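Local coordinates for protein serine protease inhibitor 1 (Coprinopsis cinerea, PDB 3VWC) that probably inhibits serine endopeptidases, as a fungal beta-trefoil protein of the peptidase inhibitor I66 family, at residues P133-P136 with A137-F141. Sequence-based numbering, arbitrary orientation.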
loop_
_atom_site.group_PDB
_atom_site.type_symbol
_atom_site.label_atom_id
_atom_site.label_comp_id
_atom_site.label_asym_id
_atom_site.label_seq_id
_atom_site.Cartn_x
_atom_site.Cartn_y
_atom_site.Cartn_z
ATOM N N PRO A 133 -10.875 11.450 13.011
ATOM C CA PRO A 133 -11.389 10.124 12.703
ATOM C C PRO A 133 -10.455 9.027 13.167
ATOM O O PRO A 133 -9.214 9.211 13.214
ATOM C CB PRO A 133 -11.499 10.109 11.177
ATOM C CG PRO A 133 -11.517 11.564 10.790
ATOM C CD PRO A 133 -10.628 12.252 11.797
ATOM N N ARG A 134 -11.031 7.948 13.662
ATOM C CA ARG A 134 -10.191 6.819 14.008
ATOM C C ARG A 134 -10.410 5.678 13.020
ATOM O O ARG A 134 -11.527 5.229 12.792
ATOM C CB ARG A 134 -10.452 6.372 15.444
ATOM C CG ARG A 134 -9.738 7.344 16.421
ATOM C CD ARG A 134 -9.393 6.753 17.789
ATOM N NE ARG A 134 -8.328 5.728 17.788
ATOM C CZ ARG A 134 -7.017 5.970 17.908
ATOM N NH1 ARG A 134 -6.557 7.221 17.949
ATOM N NH2 ARG A 134 -6.155 4.939 17.939
ATOM N N TYR A 135 -9.331 5.303 12.342
ATOM C CA TYR A 135 -9.427 4.304 11.298
ATOM C C TYR A 135 -9.228 2.919 11.899
ATOM O O TYR A 135 -8.413 2.727 12.804
ATOM C CB TYR A 135 -8.316 4.578 10.299
ATOM C CG TYR A 135 -8.529 5.826 9.504
ATOM C CD1 TYR A 135 -9.143 5.756 8.250
ATOM C CD2 TYR A 135 -8.157 7.095 9.998
ATOM C CE1 TYR A 135 -9.321 6.917 7.479
ATOM C CE2 TYR A 135 -8.366 8.243 9.257
ATOM C CZ TYR A 135 -9.002 8.154 8.033
ATOM O OH TYR A 135 -9.203 9.275 7.266
ATOM N N PRO A 136 -9.912 1.928 11.342
ATOM C CA PRO A 136 -9.569 0.547 11.678
ATOM C C PRO A 136 -8.156 0.179 11.204
ATOM O O PRO A 136 -7.661 0.725 10.194
ATOM C CB PRO A 136 -10.621 -0.278 10.915
ATOM C CG PRO A 136 -10.920 0.613 9.703
ATOM C CD PRO A 136 -10.889 2.031 10.236
ATOM N N ALA A 137 -7.516 -0.781 11.879
ATOM C CA ALA A 137 -6.160 -1.142 11.532
ATOM C C ALA A 137 -6.014 -1.657 10.096
ATOM O O ALA A 137 -4.883 -1.601 9.521
ATOM C CB ALA A 137 -5.635 -2.234 12.513
ATOM N N THR A 138 -7.127 -2.191 9.572
ATOM C CA THR A 138 -7.189 -2.691 8.200
ATOM C C THR A 138 -6.819 -1.617 7.159
ATOM O O THR A 138 -6.472 -1.946 6.020
ATOM C CB THR A 138 -8.602 -3.137 7.909
ATOM O OG1 THR A 138 -9.436 -1.996 8.164
ATOM C CG2 THR A 138 -8.971 -4.325 8.825
ATOM N N GLU A 139 -6.843 -0.343 7.544
ATOM C CA GLU A 139 -6.647 0.759 6.589
ATOM C C GLU A 139 -5.410 1.575 6.920
ATOM O O GLU A 139 -5.140 2.564 6.260
ATOM C CB GLU A 139 -7.884 1.692 6.608
ATOM C CG GLU A 139 -9.163 0.894 6.283
ATOM C CD GLU A 139 -10.413 1.742 6.320
ATOM O OE1 GLU A 139 -10.357 2.793 7.031
ATOM O OE2 GLU A 139 -11.443 1.319 5.776
ATOM N N LEU A 140 -4.611 1.086 7.882
ATOM C CA LEU A 140 -3.420 1.809 8.363
ATOM C C LEU A 140 -2.126 1.054 8.057
ATOM O O LEU A 140 -2.063 -0.186 8.206
ATOM C CB LEU A 140 -3.556 2.046 9.881
ATOM C CG LEU A 140 -4.789 2.924 10.235
ATOM C CD1 LEU A 140 -4.823 2.919 11.755
ATOM C CD2 LEU A 140 -4.647 4.371 9.702
ATOM N N PHE A 141 -1.130 1.788 7.589
ATOM C CA PHE A 141 0.165 1.229 7.228
ATOM C C PHE A 141 1.265 2.035 7.896
ATOM O O PHE A 141 1.228 3.246 7.880
ATOM C CB PHE A 141 0.273 1.318 5.706
ATOM C CG PHE A 141 -0.758 0.492 5.036
ATOM C CD1 PHE A 141 -2.054 0.983 4.872
ATOM C CD2 PHE A 141 -0.560 -0.866 4.821
ATOM C CE1 PHE A 141 -3.087 0.176 4.368
ATOM C CE2 PHE A 141 -1.561 -1.640 4.293
ATOM C CZ PHE A 141 -2.838 -1.159 4.118
#
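The ring of Tyr135 meets Glu139 at its edge: OE1 lies close to the ring plane, 3.4 Å from CD1, with the carboxylate turned 57° against the ring. Leu140 crosses the same side chain at about a right angle, its CD2 methyl 3.7 Å from Tyr135 CB and farther from the ring itself. The ring of Pro136 adds to the carboxylate's contact: its CD lies 3.3 Å from Glu139 OE1, while CG touches the hydroxyl oxygen OG1 of Thr138. The Glu139 chain runs extended beyond CG (chi2 179°), which brings the carboxylate to the CG and CD atoms of the proline ring, the two side chains crossing at a slant; there OE1 faces the carbons of Tyr135 and Pro136, and OE2 accepts a hydrogen bond from the backbone N of Ile126, in the loop after strand 121-123.

The backbone here makes a single short 3-10 turn, residues 137-139, in the loop of the beta-trefoil that leads into strand 141-145. Pro136 O receives the N-H of Glu139 at 3.0 Å; the bond is fairly straight at the hydrogen (163°), but the donor stands above the carbonyl plane. One residue on, Leu140 N repeats the i+3 pattern to Ala137 O. Leu140 CG also rests 3.6 Å from Pro136 O, and its side chain also touches Val96 and Thr98 of strand 96-101. Tyr135 packs on Thr98 as well, while its backbone N is hydrogen-bonded to His92 NE2.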